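Local coordinates for protein L-hydantoinase (Arthrobacter aurescens, PDB 1GKR) that hydrolyses the ring of hydantoins, aryl-substituted ones in preference to alkyl ones, as a homotetrameric cyclic amidase with two zinc ions per subunit, at residues A184-I197 and A210-R223. Sequence-based numbering, arbitrary orientation.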
ATOM      1  N   ALA A 184       5.597 -14.600 -18.426  1.00 11.42           N
ATOM      2  CA  ALA A 184       6.220 -14.487 -17.119  1.00 10.99           C
ATOM      3  C   ALA A 184       6.075 -15.638 -16.149  1.00 10.94           C
ATOM      4  O   ALA A 184       5.038 -15.802 -15.514  1.00 11.73           O
ATOM      5  CB  ALA A 184       5.773 -13.198 -16.441  1.00  8.53           C
ATOM      6  N   GLU A 185       7.134 -16.433 -16.040  1.00 12.13           N
ATOM      7  CA  GLU A 185       7.193 -17.533 -15.082  1.00 13.83           C
ATOM      8  C   GLU A 185       8.640 -17.647 -14.660  1.00 12.91           C
ATOM      9  O   GLU A 185       9.518 -17.093 -15.309  1.00 13.77           O
ATOM     10  CB  GLU A 185       6.713 -18.847 -15.686  1.00 14.99           C
ATOM     11  CG  GLU A 185       5.212 -18.890 -15.883  1.00 14.84           C
ATOM     12  CD  GLU A 185       4.702 -20.286 -16.111  1.00 14.99           C
ATOM     13  OE1 GLU A 185       4.719 -20.754 -17.274  1.00 16.38           O
ATOM     14  OE2 GLU A 185       4.301 -20.913 -15.111  1.00 11.67           O
ATOM     15  N   ASN A 186       8.900 -18.335 -13.560  1.00 13.67           N
ATOM     16  CA  ASN A 186      10.275 -18.481 -13.117  1.00 14.04           C
ATOM     17  C   ASN A 186      10.790 -19.854 -13.555  1.00 15.24           C
ATOM     18  O   ASN A 186      10.452 -20.884 -12.969  1.00 12.07           O
ATOM     19  CB  ASN A 186      10.373 -18.335 -11.603  1.00 13.79           C
ATOM     20  CG  ASN A 186      11.796 -18.205 -11.147  1.00 15.14           C
ATOM     21  OD1 ASN A 186      12.627 -19.063 -11.438  1.00 17.14           O
ATOM     22  ND2 ASN A 186      12.099 -17.124 -10.443  1.00 14.56           N
ATOM     23  N   GLU A 187      11.603 -19.848 -14.604  1.00 16.84           N
ATOM     24  CA  GLU A 187      12.156 -21.071 -15.173  1.00 20.25           C
ATOM     25  C   GLU A 187      12.808 -22.004 -14.168  1.00 17.87           C
ATOM     26  O   GLU A 187      12.495 -23.186 -14.083  1.00 17.95           O
ATOM     27  CB  GLU A 187      13.172 -20.708 -16.248  1.00 24.74           C
ATOM     28  CG  GLU A 187      13.930 -21.884 -16.782  1.00 34.62           C
ATOM     29  CD  GLU A 187      14.147 -21.788 -18.274  1.00 44.35           C
ATOM     30  OE1 GLU A 187      13.168 -21.992 -19.035  1.00 46.61           O
ATOM     31  OE2 GLU A 187      15.295 -21.496 -18.687  1.00 51.06           O
ATOM     32  N   THR A 188      13.724 -21.438 -13.408  1.00 16.86           N
ATOM     33  CA  THR A 188      14.492 -22.156 -12.418  1.00 15.26           C
ATOM     34  C   THR A 188      13.722 -22.786 -11.271  1.00 14.16           C
ATOM     35  O   THR A 188      14.093 -23.853 -10.791  1.00 13.01           O
ATOM     36  CB  THR A 188      15.565 -21.220 -11.895  1.00 15.98           C
ATOM     37  OG1 THR A 188      16.784 -21.499 -12.573  1.00 16.19           O
ATOM     38  CG2 THR A 188      15.753 -21.362 -10.451  1.00 15.96           C
ATOM     39  N   ILE A 189      12.664 -22.121 -10.822  1.00 14.38           N
ATOM     40  CA  ILE A 189      11.849 -22.642  -9.731  1.00 12.52           C
ATOM     41  C   ILE A 189      10.983 -23.764 -10.265  1.00 13.32           C
ATOM     42  O   ILE A 189      10.778 -24.774  -9.596  1.00 14.11           O
ATOM     43  CB  ILE A 189      10.965 -21.539  -9.125  1.00 11.42           C
ATOM     44  CG1 ILE A 189      11.838 -20.621  -8.262  1.00 10.71           C
ATOM     45  CG2 ILE A 189       9.821 -22.154  -8.311  1.00  6.89           C
ATOM     46  CD1 ILE A 189      11.160 -19.341  -7.854  1.00  7.51           C
ATOM     47  N   ILE A 190      10.485 -23.594 -11.483  1.00 15.16           N
ATOM     48  CA  ILE A 190       9.668 -24.625 -12.089  1.00 15.67           C
ATOM     49  C   ILE A 190      10.489 -25.905 -12.181  1.00 19.58           C
ATOM     50  O   ILE A 190       9.998 -26.981 -11.849  1.00 22.29           O
ATOM     51  CB  ILE A 190       9.187 -24.210 -13.474  1.00 12.55           C
ATOM     52  CG1 ILE A 190       8.183 -23.074 -13.330  1.00 14.40           C
ATOM     53  CG2 ILE A 190       8.532 -25.380 -14.171  1.00 10.17           C
ATOM     54  CD1 ILE A 190       7.657 -22.544 -14.636  1.00 14.54           C
ATOM     55  N   GLN A 191      11.741 -25.796 -12.613  1.00 21.16           N
ATOM     56  CA  GLN A 191      12.590 -26.978 -12.709  1.00 23.53           C
ATOM     57  C   GLN A 191      12.745 -27.653 -11.355  1.00 24.28           C
ATOM     58  O   GLN A 191      12.590 -28.872 -11.245  1.00 26.57           O
ATOM     59  CB  GLN A 191      13.973 -26.612 -13.218  1.00 27.71           C
ATOM     60  CG  GLN A 191      14.018 -26.181 -14.657  1.00 34.85           C
ATOM     61  CD  GLN A 191      15.417 -25.776 -15.080  1.00 40.93           C
ATOM     62  OE1 GLN A 191      15.605 -25.194 -16.150  1.00 44.06           O
ATOM     63  NE2 GLN A 191      16.411 -26.083 -14.241  1.00 44.32           N
ATOM     64  N   ALA A 192      13.056 -26.868 -10.327  1.00 21.22           N
ATOM     65  CA  ALA A 192      13.232 -27.421  -8.990  1.00 20.96           C
ATOM     66  C   ALA A 192      11.967 -28.121  -8.522  1.00 21.89           C
ATOM     67  O   ALA A 192      12.018 -29.251  -8.030  1.00 24.62           O
ATOM     68  CB  ALA A 192      13.616 -26.329  -8.006  1.00 18.54           C
ATOM     69  N   LEU A 193      10.830 -27.456  -8.667  1.00 20.21           N
ATOM     70  CA  LEU A 193       9.582 -28.061  -8.253  1.00 21.89           C
ATOM     71  C   LEU A 193       9.263 -29.326  -9.064  1.00 24.33           C
ATOM     72  O   LEU A 193       8.740 -30.298  -8.520  1.00 24.55           O
ATOM     73  CB  LEU A 193       8.451 -27.047  -8.376  1.00 20.87           C
ATOM     74  CG  LEU A 193       8.572 -25.892  -7.394  1.00 19.26           C
ATOM     75  CD1 LEU A 193       7.488 -24.887  -7.677  1.00 19.60           C
ATOM     76  CD2 LEU A 193       8.468 -26.416  -5.974  1.00 15.39           C
ATOM     77  N   GLN A 194       9.576 -29.325 -10.357  1.00 25.41           N
ATOM     78  CA  GLN A 194       9.310 -30.503 -11.178  1.00 30.32           C
ATOM     79  C   GLN A 194      10.017 -31.713 -10.609  1.00 33.80           C
ATOM     80  O   GLN A 194       9.433 -32.793 -10.509  1.00 34.86           O
ATOM     81  CB  GLN A 194       9.795 -30.297 -12.602  1.00 31.63           C
ATOM     82  CG  GLN A 194       8.746 -29.787 -13.545  1.00 34.80           C
ATOM     83  CD  GLN A 194       9.322 -29.449 -14.897  1.00 37.10           C
ATOM     84  OE1 GLN A 194       8.599 -29.051 -15.801  1.00 39.47           O
ATOM     85  NE2 GLN A 194      10.636 -29.601 -15.042  1.00 38.72           N
ATOM     86  N   LYS A 195      11.286 -31.528 -10.250  1.00 36.02           N
ATOM     87  CA  LYS A 195      12.074 -32.612  -9.691  1.00 36.30           C
ATOM     88  C   LYS A 195      11.474 -33.092  -8.391  1.00 35.46           C
ATOM     89  O   LYS A 195      11.292 -34.287  -8.211  1.00 38.56           O
ATOM     90  CB  LYS A 195      13.529 -32.186  -9.481  1.00 38.20           C
ATOM     91  CG  LYS A 195      14.252 -31.919 -10.788  1.00 46.50           C
ATOM     92  CD  LYS A 195      15.776 -31.898 -10.645  1.00 54.82           C
ATOM     93  CE  LYS A 195      16.455 -31.754 -12.028  1.00 58.87           C
ATOM     94  NZ  LYS A 195      17.950 -31.926 -12.025  1.00 60.80           N
ATOM     95  N   GLN A 196      11.144 -32.176  -7.489  1.00 34.47           N
ATOM     96  CA  GLN A 196      10.567 -32.592  -6.219  1.00 35.52           C
ATOM     97  C   GLN A 196       9.280 -33.377  -6.463  1.00 35.89           C
ATOM     98  O   GLN A 196       9.119 -34.482  -5.948  1.00 36.88           O
ATOM     99  CB  GLN A 196      10.255 -31.388  -5.322  1.00 36.93           C
ATOM    100  CG  GLN A 196      11.402 -30.400  -5.130  1.00 41.18           C
ATOM    101  CD  GLN A 196      11.179 -29.454  -3.948  1.00 43.12           C
ATOM    102  OE1 GLN A 196      10.038 -29.113  -3.608  1.00 41.36           O
ATOM    103  NE2 GLN A 196      12.275 -29.017  -3.326  1.00 43.73           N
ATOM    104  N   ILE A 197       8.378 -32.809  -7.261  1.00 34.23           N
ATOM    105  CA  ILE A 197       7.096 -33.443  -7.561  1.00 32.38           C
ATOM    106  C   ILE A 197       7.212 -34.770  -8.304  1.00 33.30           C
ATOM    107  O   ILE A 197       6.496 -35.721  -7.984  1.00 31.88           O
ATOM    108  CB  ILE A 197       6.176 -32.475  -8.342  1.00 29.91           C
ATOM    109  CG1 ILE A 197       5.655 -31.401  -7.386  1.00 28.28           C
ATOM    110  CG2 ILE A 197       5.008 -33.218  -8.956  1.00 25.96           C
ATOM    111  CD1 ILE A 197       4.912 -30.279  -8.058  1.00 29.26           C
ATOM    112  N   ALA A 210       0.853 -27.888  -9.727  1.00 21.07           N
ATOM    113  CA  ALA A 210       1.684 -27.635  -8.558  1.00 20.40           C
ATOM    114  C   ALA A 210       3.134 -27.365  -8.898  1.00 19.50           C
ATOM    115  O   ALA A 210       3.829 -26.716  -8.123  1.00 20.59           O
ATOM    116  CB  ALA A 210       1.601 -28.791  -7.601  1.00 17.24           C
ATOM    117  N   SER A 211       3.593 -27.864 -10.045  1.00 18.66           N
ATOM    118  CA  SER A 211       4.986 -27.663 -10.448  1.00 18.19           C
ATOM    119  C   SER A 211       5.239 -26.245 -10.973  1.00 18.84           C
ATOM    120  O   SER A 211       6.386 -25.810 -11.089  1.00 21.25           O
ATOM    121  CB  SER A 211       5.408 -28.712 -11.494  1.00 14.28           C
ATOM    122  OG  SER A 211       4.758 -28.522 -12.738  1.00 14.73           O
ATOM    123  N   GLN A 212       4.166 -25.528 -11.288  1.00 17.08           N
ATOM    124  CA  GLN A 212       4.269 -24.155 -11.771  1.00 15.95           C
ATOM    125  C   GLN A 212       3.209 -23.352 -11.034  1.00 14.57           C
ATOM    126  O   GLN A 212       2.322 -22.783 -11.647  1.00 15.45           O
ATOM    127  CB  GLN A 212       4.017 -24.101 -13.276  1.00 15.57           C
ATOM    128  CG  GLN A 212       4.899 -25.060 -14.071  1.00 17.86           C
ATOM    129  CD  GLN A 212       4.811 -24.865 -15.583  1.00 18.07           C
ATOM    130  OE1 GLN A 212       5.225 -25.732 -16.350  1.00 20.94           O
ATOM    131  NE2 GLN A 212       4.286 -23.725 -16.014  1.00 16.94           N
ATOM    132  N   PRO A 213       3.296 -23.304  -9.694  1.00 14.10           N
ATOM    133  CA  PRO A 213       2.359 -22.591  -8.816  1.00 13.60           C
ATOM    134  C   PRO A 213       2.230 -21.099  -9.072  1.00 13.69           C
ATOM    135  O   PRO A 213       3.051 -20.514  -9.778  1.00 13.89           O
ATOM    136  CB  PRO A 213       2.892 -22.902  -7.415  1.00 11.65           C
ATOM    137  CG  PRO A 213       4.347 -23.050  -7.639  1.00 11.79           C
ATOM    138  CD  PRO A 213       4.418 -23.855  -8.912  1.00 12.53           C
ATOM    139  N   VAL A 214       1.205 -20.481  -8.488  1.00 13.00           N
ATOM    140  CA  VAL A 214       0.998 -19.058  -8.701  1.00 14.62           C
ATOM    141  C   VAL A 214       2.119 -18.209  -8.122  1.00 15.67           C
ATOM    142  O   VAL A 214       2.495 -17.196  -8.715  1.00 17.49           O
ATOM    143  CB  VAL A 214      -0.351 -18.544  -8.105  1.00 12.82           C
ATOM    144  CG1 VAL A 214      -1.478 -19.458  -8.489  1.00 12.40           C
ATOM    145  CG2 VAL A 214      -0.257 -18.434  -6.630  1.00 21.55           C
ATOM    146  N   PHE A 215       2.681 -18.622  -6.988  1.00 16.22           N
ATOM    147  CA  PHE A 215       3.718 -17.806  -6.379  1.00 14.73           C
ATOM    148  C   PHE A 215       4.895 -17.570  -7.315  1.00 14.64           C
ATOM    149  O   PHE A 215       5.503 -16.498  -7.281  1.00 15.68           O
ATOM    150  CB  PHE A 215       4.145 -18.393  -5.028  1.00 13.74           C
ATOM    151  CG  PHE A 215       5.315 -19.315  -5.091  1.00 15.39           C
ATOM    152  CD1 PHE A 215       6.608 -18.812  -5.222  1.00 14.84           C
ATOM    153  CD2 PHE A 215       5.138 -20.687  -4.976  1.00 16.48           C
ATOM    154  CE1 PHE A 215       7.712 -19.661  -5.235  1.00 15.07           C
ATOM    155  CE2 PHE A 215       6.236 -21.555  -4.988  1.00 16.44           C
ATOM    156  CZ  PHE A 215       7.524 -21.042  -5.118  1.00 18.61           C
ATOM    157  N   GLN A 216       5.211 -18.536  -8.173  1.00 12.83           N
ATOM    158  CA  GLN A 216       6.320 -18.312  -9.093  1.00 11.59           C
ATOM    159  C   GLN A 216       5.856 -17.501 -10.301  1.00 12.23           C
ATOM    160  O   GLN A 216       6.616 -16.695 -10.838  1.00 11.54           O
ATOM    161  CB  GLN A 216       6.999 -19.632  -9.517  1.00  8.32           C
ATOM    162  CG  GLN A 216       6.164 -20.656 -10.251  1.00  8.52           C
ATOM    163  CD  GLN A 216       6.021 -20.347 -11.721  1.00 11.73           C
ATOM    164  OE1 GLN A 216       6.955 -19.861 -12.363  1.00 12.44           O
ATOM    165  NE2 GLN A 216       4.851 -20.646 -12.275  1.00 11.77           N
ATOM    166  N   GLU A 217       4.603 -17.676 -10.715  1.00 11.55           N
ATOM    167  CA  GLU A 217       4.106 -16.898 -11.844  1.00 12.19           C
ATOM    168  C   GLU A 217       4.086 -15.443 -11.407  1.00 14.05           C
ATOM    169  O   GLU A 217       4.502 -14.539 -12.134  1.00 15.95           O
ATOM    170  CB  GLU A 217       2.684 -17.311 -12.227  1.00  8.16           C
ATOM    171  CG  GLU A 217       2.057 -16.404 -13.279  1.00  4.73           C
ATOM    172  CD  GLU A 217       0.650 -16.820 -13.654  1.00  7.96           C
ATOM    173  OE1 GLU A 217      -0.031 -17.461 -12.838  1.00 13.14           O
ATOM    174  OE2 GLU A 217       0.195 -16.493 -14.762  1.00 14.74           O
ATOM    175  N   ASN A 218       3.602 -15.220 -10.197  1.00 13.86           N
ATOM    176  CA  ASN A 218       3.510 -13.872  -9.684  1.00 13.90           C
ATOM    177  C   ASN A 218       4.858 -13.234  -9.393  1.00 12.07           C
ATOM    178  O   ASN A 218       5.003 -12.022  -9.480  1.00 12.50           O
ATOM    179  CB  ASN A 218       2.602 -13.866  -8.463  1.00 14.03           C
ATOM    180  CG  ASN A 218       1.143 -14.109  -8.834  1.00 12.80           C
ATOM    181  OD1 ASN A 218       0.309 -14.385  -7.971  1.00 16.41           O
ATOM    182  ND2 ASN A 218       0.830 -13.996 -10.123  1.00  5.74           N
ATOM    183  N   GLU A 219       5.855 -14.042  -9.064  1.00 10.67           N
ATOM    184  CA  GLU A 219       7.177 -13.490  -8.813  1.00  9.92           C
ATOM    185  C   GLU A 219       7.710 -12.940 -10.139  1.00 10.49           C
ATOM    186  O   GLU A 219       8.278 -11.847 -10.194  1.00 10.20           O
ATOM    187  CB  GLU A 219       8.105 -14.577  -8.274  1.00 11.10           C
ATOM    188  CG  GLU A 219       9.530 -14.123  -7.981  1.00 13.93           C
ATOM    189  CD  GLU A 219      10.386 -13.971  -9.240  1.00 21.14           C
ATOM    190  OE1 GLU A 219      10.310 -14.869 -10.108  1.00 21.24           O
ATOM    191  OE2 GLU A 219      11.142 -12.970  -9.360  1.00 22.83           O
ATOM    192  N   ALA A 220       7.516 -13.697 -11.213  1.00  9.64           N
ATOM    193  CA  ALA A 220       7.989 -13.273 -12.521  1.00  9.86           C
ATOM    194  C   ALA A 220       7.279 -11.991 -12.947  1.00 12.53           C
ATOM    195  O   ALA A 220       7.888 -11.089 -13.540  1.00 12.18           O
ATOM    196  CB  ALA A 220       7.756 -14.370 -13.542  1.00  6.61           C
ATOM    197  N   ILE A 221       5.989 -11.901 -12.647  1.00 11.28           N
ATOM    198  CA  ILE A 221       5.254 -10.708 -13.015  1.00 11.76           C
ATOM    199  C   ILE A 221       5.866  -9.522 -12.263  1.00 12.45           C
ATOM    200  O   ILE A 221       6.137  -8.462 -12.842  1.00 11.00           O
ATOM    201  CB  ILE A 221       3.762 -10.870 -12.677  1.00 10.08           C
ATOM    202  CG1 ILE A 221       3.128 -11.873 -13.643  1.00 11.37           C
ATOM    203  CG2 ILE A 221       3.057  -9.542 -12.768  1.00  9.27           C
ATOM    204  CD1 ILE A 221       1.682 -12.262 -13.295  1.00  7.95           C
ATOM    205  N   GLN A 222       6.106  -9.725 -10.972  1.00 14.14           N
ATOM    206  CA  GLN A 222       6.687  -8.699 -10.110  1.00 17.25           C
ATOM    207  C   GLN A 222       8.036  -8.231 -10.654  1.00 15.92           C
ATOM    208  O   GLN A 222       8.334  -7.040 -10.669  1.00 15.56           O
ATOM    209  CB  GLN A 222       6.874  -9.274  -8.719  1.00 22.90           C
ATOM    210  CG  GLN A 222       7.175  -8.268  -7.635  1.00 36.53           C
ATOM    211  CD  GLN A 222       6.154  -8.368  -6.499  1.00 45.65           C
ATOM    212  OE1 GLN A 222       6.345  -7.801  -5.418  1.00 50.03           O
ATOM    213  NE2 GLN A 222       5.057  -9.094  -6.746  1.00 46.40           N
ATOM    214  N   ARG A 223       8.842  -9.190 -11.099  1.00 13.43           N
ATOM    215  CA  ARG A 223      10.160  -8.917 -11.654  1.00  9.52           C
ATOM    216  C   ARG A 223      10.086  -8.115 -12.962  1.00  9.25           C
ATOM    217  O   ARG A 223      10.821  -7.144 -13.150  1.00  9.95           O
ATOM    218  CB  ARG A 223      10.884 -10.234 -11.906  1.00  9.70           C
ATOM    219  CG  ARG A 223      12.376 -10.146 -11.704  1.00 11.67           C
ATOM    220  CD  ARG A 223      13.083 -11.370 -12.192  1.00 12.37           C
ATOM    221  NE  ARG A 223      12.320 -12.594 -11.987  1.00 14.04           N
ATOM    222  CZ  ARG A 223      12.417 -13.643 -12.797  1.00 14.10           C
ATOM    223  NH1 ARG A 223      13.241 -13.592 -13.837  1.00 13.54           N
ATOM    224  NH2 ARG A 223      11.684 -14.728 -12.585  1.00 14.03           N
TER
HETATM  225  O   HOH W   1       1.998 -14.936 -15.995  1.00 38.17           O
HETATM  226  O   HOH W   2      12.790 -16.550 -14.804  1.00 19.62           O
HETATM  227  O   HOH W   3       6.030 -28.327 -15.425  1.00 22.42           O
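Helices 187-197 and 214-223 run almost antiparallel, at 167° with axes 10.0 Å apart at closest, and loop 184-186 passes over the second of them. Gln-216 carries much of the contact. Its chain bends at chi2 (81°), which turns the amide back toward loop 184-186. There Gln-216 OE1 accepts from Asn-186 N at 2.7 Å, nearly in line with its own C=O. The NE2 of Gln-216 donates to Glu-185 OE2 at 2.9 Å, on the anti side of the carboxylate. Gln-212 NE2 reaches Glu-185 OE2 from the syn side at 3.0 Å. Glu-185 OE1 is hydrogen-bonded to NE2 of His-183, a ligand of the second zinc in this amidohydrolase of the TIM-barrel clan. Glu-185 is thus second shell to the zinc site, and the glutamines holding its OE2 lie one layer further out; together they probably help to orient that histidine. Asn-186 is the N-cap of helix 187-197; its OD1 accepts from Ile-189 N. Asn-186 ND2 donates to Glu-219 OE1 at 2.9 Å, from above the carboxylate plane, and also binds Asp-163 of a second subunit. Arg-223 grips Glu-219 side-on through NE and NH2. Further along, Ile-190 CG2 packs on Gln-212 CG (3.6 Å), and Leu-193 CD1 lies against Pro-213 CD (3.5 Å). Ile-197 CD1 ends 3.7 Å from Ala-210 CB. A water joins Gln-194 OE1, Ser-211 OG and Gln-212 OE1. Ser-211 OG also hydrogen-bonds to Tyr-208 O.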